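Local coordinates for protein 350aa long hypothetical aspartate-semialdehyde dehydrogenase (Sulfolobus tokodaii, PDB 2EP5) that probably reduces malonyl-CoA to malonate semialdehyde with NADPH, as a member of the aspartate-semialdehyde dehydrogenase family, at residues A[32-37]-A[76-81]; A[70-75]-A[100-105]. One frame throughout, in Å; residues are numbered along the deposited sequence.

Interaction 1: residues A[32-37]-A[76-81]; sequences LVKVSA and KDVDVV
A long, weak salt bridge between Lys34 and Asp77, with one aliphatic contact beneath it, joins strand 30-36 to the loop that leads into strand 80-83. Both belong to the parallel sheet of the Rossmann-type nucleotide-binding domain. Strand 5-10 lies between them in that sheet, so the lysine reaches across a whole strand. It does so as a straight rod: from chi2 onward every torsion is close to 180°. The ammonium group stands before both carboxylate oxygens. Lys34 NZ is 3.3 Å from Asp77 OD1 and 3.4 Å from Asp77 OD2, a nearly even fork. Asp77 CG sits between its own backbone N and carbonyl carbon (chi1 56°), which turns the carboxylate toward the lysine. Lower on the rod, Lys34 CD rests against Val78 CG2 at 4.0 Å. Val78 is buried and also packs on Ser8 of the intervening strand. The stronger polar partner of Lys34 NZ is the backbone O of Asp74, just before the loop segment. The ammonium group is therefore fixed mainly by a carbonyl. The exposed carboxylate, held at long range, probably adds a modest electrostatic pull and partly balances the lysine charge.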
ATOM      1  N   LEU A  32     -29.841  13.137  18.300  1.00 27.85           N
ATOM      2  CA  LEU A  32     -28.861  14.147  17.933  1.00 27.09           C
ATOM      3  C   LEU A  32     -29.583  15.322  17.286  1.00 28.42           C
ATOM      4  O   LEU A  32     -30.142  15.197  16.189  1.00 27.61           O
ATOM      5  CB  LEU A  32     -27.833  13.553  16.968  1.00 25.19           C
ATOM      6  CG  LEU A  32     -26.779  14.504  16.400  1.00 26.41           C
ATOM      7  CD1 LEU A  32     -25.992  15.145  17.538  1.00 24.90           C
ATOM      8  CD2 LEU A  32     -25.855  13.732  15.458  1.00 24.35           C
ATOM      9  N   VAL A  33     -29.571  16.463  17.969  1.00 28.03           N
ATOM     10  CA  VAL A  33     -30.248  17.645  17.466  1.00 28.88           C
ATOM     11  C   VAL A  33     -29.304  18.780  17.121  1.00 29.15           C
ATOM     12  O   VAL A  33     -29.720  19.762  16.509  1.00 28.94           O
ATOM     13  CB  VAL A  33     -31.277  18.165  18.483  1.00 29.80           C
ATOM     14  CG1 VAL A  33     -32.265  17.058  18.830  1.00 30.32           C
ATOM     15  CG2 VAL A  33     -30.568  18.674  19.735  1.00 30.12           C
ATOM     16  N   LYS A  34     -28.040  18.649  17.511  1.00 28.96           N
ATOM     17  CA  LYS A  34     -27.052  19.692  17.232  1.00 30.20           C
ATOM     18  C   LYS A  34     -25.635  19.166  17.032  1.00 30.21           C
ATOM     19  O   LYS A  34     -25.133  18.356  17.812  1.00 29.23           O
ATOM     20  CB  LYS A  34     -27.037  20.743  18.356  1.00 29.55           C
ATOM     21  CG  LYS A  34     -28.249  21.660  18.373  1.00 28.39           C
ATOM     22  CD  LYS A  34     -28.231  22.594  19.561  1.00 26.65           C
ATOM     23  CE  LYS A  34     -29.389  23.569  19.479  1.00 26.04           C
ATOM     24  NZ  LYS A  34     -29.364  24.543  20.596  1.00 28.85           N
ATOM     25  N   VAL A  35     -25.001  19.643  15.969  1.00 29.65           N
ATOM     26  CA  VAL A  35     -23.641  19.259  15.650  1.00 29.95           C
ATOM     27  C   VAL A  35     -22.853  20.548  15.559  1.00 30.30           C
ATOM     28  O   VAL A  35     -23.357  21.571  15.078  1.00 28.96           O
ATOM     29  CB  VAL A  35     -23.548  18.502  14.303  1.00 28.14           C
ATOM     30  CG1 VAL A  35     -24.201  17.145  14.432  1.00 26.13           C
ATOM     31  CG2 VAL A  35     -24.218  19.307  13.200  1.00 28.71           C
ATOM     32  N   SER A  36     -21.616  20.492  16.035  1.00 31.36           N
ATOM     33  CA  SER A  36     -20.743  21.646  16.039  1.00 32.17           C
ATOM     34  C   SER A  36     -19.480  21.349  15.254  1.00 32.06           C
ATOM     35  O   SER A  36     -19.082  20.195  15.109  1.00 31.98           O
ATOM     36  CB  SER A  36     -20.396  22.013  17.485  1.00 34.04           C
ATOM     37  OG  SER A  36     -19.571  23.155  17.551  1.00 36.42           O
ATOM     38  N   ALA A  37     -18.866  22.406  14.735  1.00 32.57           N
ATOM     39  CA  ALA A  37     -17.639  22.294  13.962  1.00 32.12           C
ATOM     40  C   ALA A  37     -16.912  23.626  14.083  1.00 32.78           C
ATOM     41  O   ALA A  37     -17.248  24.444  14.946  1.00 33.57           O
ATOM     42  CB  ALA A  37     -17.956  21.995  12.502  1.00 30.87           C
ATOM     43  N   LYS A  76     -27.979  25.157  25.350  1.00 34.00           N
ATOM     44  CA  LYS A  76     -28.832  25.281  26.523  1.00 37.01           C
ATOM     45  C   LYS A  76     -29.965  24.256  26.578  1.00 37.85           C
ATOM     46  O   LYS A  76     -30.255  23.707  27.647  1.00 37.92           O
ATOM     47  CB  LYS A  76     -29.403  26.702  26.605  1.00 38.84           C
ATOM     48  CG  LYS A  76     -28.332  27.779  26.741  1.00 43.29           C
ATOM     49  CD  LYS A  76     -28.924  29.175  26.939  1.00 47.66           C
ATOM     50  CE  LYS A  76     -29.411  29.395  28.369  1.00 50.03           C
ATOM     51  NZ  LYS A  76     -30.510  28.470  28.772  1.00 52.18           N
ATOM     52  N   ASP A  77     -30.600  23.987  25.440  1.00 37.39           N
ATOM     53  CA  ASP A  77     -31.697  23.026  25.429  1.00 37.94           C
ATOM     54  C   ASP A  77     -31.258  21.564  25.322  1.00 38.00           C
ATOM     55  O   ASP A  77     -32.096  20.663  25.373  1.00 39.23           O
ATOM     56  CB  ASP A  77     -32.683  23.338  24.298  1.00 39.81           C
ATOM     57  CG  ASP A  77     -32.018  23.397  22.938  1.00 43.29           C
ATOM     58  OD1 ASP A  77     -31.085  22.604  22.687  1.00 45.35           O
ATOM     59  OD2 ASP A  77     -32.443  24.230  22.109  1.00 45.63           O
ATOM     60  N   VAL A  78     -29.958  21.319  25.189  1.00 34.88           N
ATOM     61  CA  VAL A  78     -29.481  19.945  25.071  1.00 34.10           C
ATOM     62  C   VAL A  78     -29.392  19.247  26.424  1.00 32.60           C
ATOM     63  O   VAL A  78     -29.006  19.852  27.420  1.00 31.49           O
ATOM     64  CB  VAL A  78     -28.091  19.876  24.394  1.00 35.03           C
ATOM     65  CG1 VAL A  78     -27.695  18.427  24.181  1.00 34.72           C
ATOM     66  CG2 VAL A  78     -28.115  20.618  23.066  1.00 35.12           C
ATOM     67  N   ASP A  79     -29.757  17.968  26.448  1.00 31.19           N
ATOM     68  CA  ASP A  79     -29.709  17.183  27.669  1.00 30.10           C
ATOM     69  C   ASP A  79     -28.276  16.802  28.013  1.00 29.49           C
ATOM     70  O   ASP A  79     -27.877  16.859  29.175  1.00 30.31           O
ATOM     71  CB  ASP A  79     -30.552  15.914  27.527  1.00 33.26           C
ATOM     72  CG  ASP A  79     -32.039  16.183  27.665  1.00 35.77           C
ATOM     73  OD1 ASP A  79     -32.452  16.727  28.715  1.00 36.99           O
ATOM     74  OD2 ASP A  79     -32.793  15.847  26.727  1.00 37.81           O
ATOM     75  N   VAL A  80     -27.510  16.405  27.001  1.00 26.82           N
ATOM     76  CA  VAL A  80     -26.117  16.017  27.193  1.00 25.24           C
ATOM     77  C   VAL A  80     -25.276  16.451  26.002  1.00 24.34           C
ATOM     78  O   VAL A  80     -25.706  16.354  24.854  1.00 26.60           O
ATOM     79  CB  VAL A  80     -25.973  14.486  27.350  1.00 26.28           C
ATOM     80  CG1 VAL A  80     -24.504  14.111  27.530  1.00 23.56           C
ATOM     81  CG2 VAL A  80     -26.793  14.008  28.531  1.00 24.19           C
ATOM     82  N   VAL A  81     -24.082  16.947  26.275  1.00 23.12           N
ATOM     83  CA  VAL A  81     -23.191  17.369  25.211  1.00 20.72           C
ATOM     84  C   VAL A  81     -22.106  16.318  25.065  1.00 21.89           C
ATOM     85  O   VAL A  81     -21.422  15.989  26.036  1.00 21.77           O
ATOM     86  CB  VAL A  81     -22.520  18.705  25.526  1.00 20.72           C
ATOM     87  CG1 VAL A  81     -21.649  19.127  24.353  1.00 19.67           C
ATOM     88  CG2 VAL A  81     -23.568  19.761  25.815  1.00 19.74           C
TER

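Interaction 2: residues A[70-75]-A[100-105]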
ATOM      1  N   THR A  70     -19.436  26.212  19.712  1.00 24.96           N
ATOM      2  CA  THR A  70     -19.082  25.361  20.839  1.00 25.08           C
ATOM      3  C   THR A  70     -19.421  26.056  22.164  1.00 24.07           C
ATOM      4  O   THR A  70     -19.103  25.552  23.238  1.00 23.32           O
ATOM      5  CB  THR A  70     -17.573  25.038  20.808  1.00 25.19           C
ATOM      6  OG1 THR A  70     -16.822  26.259  20.769  1.00 27.30           O
ATOM      7  CG2 THR A  70     -17.235  24.225  19.576  1.00 25.94           C
ATOM      8  N   ASN A  71     -20.086  27.206  22.074  1.00 22.84           N
ATOM      9  CA  ASN A  71     -20.438  27.985  23.255  1.00 24.07           C
ATOM     10  C   ASN A  71     -21.731  27.580  23.957  1.00 24.99           C
ATOM     11  O   ASN A  71     -22.661  27.068  23.338  1.00 26.14           O
ATOM     12  CB  ASN A  71     -20.471  29.468  22.886  1.00 23.37           C
ATOM     13  CG  ASN A  71     -19.106  29.984  22.457  1.00 26.32           C
ATOM     14  OD1 ASN A  71     -18.987  30.745  21.491  1.00 29.99           O
ATOM     15  ND2 ASN A  71     -18.066  29.573  23.177  1.00 23.96           N
ATOM     16  N   TYR A  72     -21.768  27.818  25.266  1.00 25.91           N
ATOM     17  CA  TYR A  72     -22.911  27.482  26.106  1.00 25.23           C
ATOM     18  C   TYR A  72     -24.281  27.852  25.537  1.00 25.54           C
ATOM     19  O   TYR A  72     -25.190  27.027  25.521  1.00 23.58           O
ATOM     20  CB  TYR A  72     -22.757  28.137  27.476  1.00 25.88           C
ATOM     21  CG  TYR A  72     -23.980  27.966  28.350  1.00 26.18           C
ATOM     22  CD1 TYR A  72     -24.359  26.708  28.811  1.00 27.45           C
ATOM     23  CD2 TYR A  72     -24.777  29.052  28.679  1.00 25.24           C
ATOM     24  CE1 TYR A  72     -25.509  26.535  29.579  1.00 29.09           C
ATOM     25  CE2 TYR A  72     -25.930  28.894  29.445  1.00 28.91           C
ATOM     26  CZ  TYR A  72     -26.293  27.631  29.892  1.00 30.31           C
ATOM     27  OH  TYR A  72     -27.452  27.463  30.626  1.00 29.58           O
ATOM     28  N   GLU A  73     -24.432  29.095  25.092  1.00 27.28           N
ATOM     29  CA  GLU A  73     -25.708  29.551  24.543  1.00 29.27           C
ATOM     30  C   GLU A  73     -26.308  28.618  23.488  1.00 28.86           C
ATOM     31  O   GLU A  73     -27.523  28.457  23.426  1.00 29.53           O
ATOM     32  CB  GLU A  73     -25.569  30.963  23.954  1.00 30.29           C
ATOM     33  CG  GLU A  73     -25.382  32.061  24.991  1.00 33.03           C
ATOM     34  CD  GLU A  73     -26.502  32.098  26.018  1.00 35.18           C
ATOM     35  OE1 GLU A  73     -27.677  32.221  25.619  1.00 37.70           O
ATOM     36  OE2 GLU A  73     -26.214  32.004  27.229  1.00 36.88           O
ATOM     37  N   ASP A  74     -25.469  27.999  22.661  1.00 28.56           N
ATOM     38  CA  ASP A  74     -25.980  27.106  21.622  1.00 27.27           C
ATOM     39  C   ASP A  74     -26.309  25.691  22.087  1.00 26.01           C
ATOM     40  O   ASP A  74     -26.735  24.862  21.288  1.00 24.75           O
ATOM     41  CB  ASP A  74     -24.997  27.022  20.455  1.00 27.49           C
ATOM     42  CG  ASP A  74     -24.987  28.274  19.610  1.00 28.10           C
ATOM     43  OD1 ASP A  74     -26.083  28.800  19.317  1.00 29.80           O
ATOM     44  OD2 ASP A  74     -23.888  28.723  19.226  1.00 26.67           O
ATOM     45  N   HIS A  75     -26.121  25.407  23.369  1.00 25.96           N
ATOM     46  CA  HIS A  75     -26.407  24.068  23.865  1.00 28.79           C
ATOM     47  C   HIS A  75     -27.270  24.059  25.118  1.00 30.68           C
ATOM     48  O   HIS A  75     -27.306  23.068  25.849  1.00 30.53           O
ATOM     49  CB  HIS A  75     -25.099  23.325  24.140  1.00 27.59           C
ATOM     50  CG  HIS A  75     -24.225  23.175  22.933  1.00 24.80           C
ATOM     51  ND1 HIS A  75     -23.457  24.207  22.434  1.00 24.26           N
ATOM     52  CD2 HIS A  75     -24.024  22.122  22.106  1.00 21.47           C
ATOM     53  CE1 HIS A  75     -22.822  23.795  21.352  1.00 23.33           C
ATOM     54  NE2 HIS A  75     -23.149  22.533  21.131  1.00 22.20           N
ATOM     55  N   ASN A 100     -20.898  26.320  32.958  1.00 30.33           N
ATOM     56  CA  ASN A 100     -22.227  26.875  32.749  1.00 29.25           C
ATOM     57  C   ASN A 100     -23.324  25.880  33.082  1.00 27.47           C
ATOM     58  O   ASN A 100     -24.494  26.154  32.850  1.00 29.34           O
ATOM     59  CB  ASN A 100     -22.385  27.359  31.308  1.00 32.11           C
ATOM     60  CG  ASN A 100     -21.764  28.720  31.083  1.00 33.90           C
ATOM     61  OD1 ASN A 100     -22.213  29.715  31.652  1.00 38.77           O
ATOM     62  ND2 ASN A 100     -20.726  28.773  30.259  1.00 36.25           N
ATOM     63  N   GLY A 101     -22.945  24.725  33.617  1.00 26.32           N
ATOM     64  CA  GLY A 101     -23.935  23.730  33.997  1.00 24.45           C
ATOM     65  C   GLY A 101     -24.223  22.589  33.033  1.00 23.39           C
ATOM     66  O   GLY A 101     -25.068  21.742  33.317  1.00 24.23           O
ATOM     67  N   LYS A 102     -23.540  22.547  31.898  1.00 23.07           N
ATOM     68  CA  LYS A 102     -23.770  21.478  30.926  1.00 24.63           C
ATOM     69  C   LYS A 102     -23.166  20.147  31.351  1.00 24.51           C
ATOM     70  O   LYS A 102     -22.128  20.115  32.016  1.00 24.77           O
ATOM     71  CB  LYS A 102     -23.178  21.860  29.567  1.00 22.84           C
ATOM     72  CG  LYS A 102     -23.854  23.038  28.882  1.00 24.90           C
ATOM     73  CD  LYS A 102     -25.096  22.623  28.100  1.00 24.71           C
ATOM     74  CE  LYS A 102     -26.204  22.105  28.990  1.00 24.25           C
ATOM     75  NZ  LYS A 102     -27.379  21.701  28.185  1.00 22.31           N
ATOM     76  N   ILE A 103     -23.832  19.054  30.982  1.00 24.12           N
ATOM     77  CA  ILE A 103     -23.317  17.712  31.254  1.00 24.84           C
ATOM     78  C   ILE A 103     -22.515  17.349  29.992  1.00 25.86           C
ATOM     79  O   ILE A 103     -23.078  17.244  28.897  1.00 22.97           O
ATOM     80  CB  ILE A 103     -24.444  16.676  31.426  1.00 24.72           C
ATOM     81  CG1 ILE A 103     -25.254  16.979  32.692  1.00 25.43           C
ATOM     82  CG2 ILE A 103     -23.844  15.276  31.497  1.00 22.25           C
ATOM     83  CD1 ILE A 103     -26.380  16.003  32.942  1.00 21.33           C
ATOM     84  N   VAL A 104     -21.204  17.177  30.145  1.00 25.30           N
ATOM     85  CA  VAL A 104     -20.339  16.863  29.013  1.00 24.07           C
ATOM     86  C   VAL A 104     -19.668  15.497  29.114  1.00 24.54           C
ATOM     87  O   VAL A 104     -19.095  15.155  30.154  1.00 25.74           O
ATOM     88  CB  VAL A 104     -19.216  17.925  28.867  1.00 25.45           C
ATOM     89  CG1 VAL A 104     -18.345  17.611  27.661  1.00 22.56           C
ATOM     90  CG2 VAL A 104     -19.817  19.314  28.746  1.00 24.78           C
ATOM     91  N   VAL A 105     -19.743  14.728  28.026  1.00 22.91           N
ATOM     92  CA  VAL A 105     -19.112  13.408  27.923  1.00 20.46           C
ATOM     93  C   VAL A 105     -18.177  13.545  26.719  1.00 22.26           C
ATOM     94  O   VAL A 105     -18.627  13.694  25.575  1.00 22.67           O
ATOM     95  CB  VAL A 105     -20.134  12.286  27.650  1.00 19.62           C
ATOM     96  CG1 VAL A 105     -19.424  10.935  27.619  1.00 18.14           C
ATOM     97  CG2 VAL A 105     -21.207  12.282  28.723  1.00 17.57           C
TER
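Tyr72 lies against Asn100, with the CB of the asparagine over one face of the ring. This CH-pi contact has Asn100 CB 3.5 Å from the ring centroid, 24° off the normal and shifted toward the rim. The amide of Asn100 follows the ring, their planes only 18° apart, so the two flat groups stack. Tyr72 CG is anti to the backbone N (chi1 173°), which carries the ring out from its short 3-10 turn to the end of helix 87-99. Lys102 CG meets the same ring at its edge, 3.7 Å from Tyr72 CD1.

The buried part of the contact is at Lys102 and His75, where the polar atoms are held. The lysine chain bends at chi2 and chi3, bringing CD within 4.0 Å of His75 CB. Lys102 NZ then gives a 2.7 Å hydrogen bond to His75 O. Its stronger partner is Val78 O, so two carbonyls hold this buried ammonium group. The His75 ring turns back to its own loop, where ND1 donates to Asn71 O.

By contrast, Tyr72 and Asn100 are partly exposed. CB over the ring is close, but the far end is looser: Tyr72 OH comes no nearer to Asn100 than 3.9 Å, from its O. Gly101, with positive phi, is the C-prime residue of the Schellman motif that ends helix 87-99. Lys102 packs on Leu97 of that helix and Val81 of strand 80-83, while His75 touches Ser8 and Leu10 of strand 5-10.

From the N terminus, the chain runs through segment 32-37 on strand 30-36, then strand 67-68 at the sheet edge, before reaching segment 70-75. Interaction 1 closes the loop from 32-37 to 76-81. Interaction 2 begins inside that loop and ends beyond it, at 100-105, after helix 87-99. The two closures therefore cross. Their centres are 8 Å apart, and two lysines couple them: Lys34 of interaction 1 reaches Asp74, and Lys102 of interaction 2 reaches Val78. The loop 70-79 is thus gripped from both directions. Strands 80-83 and 103-106 also pair directly, with Val81 N 2.8 Å from Ile103 O. Together the contacts tie this loop to one parallel sheet.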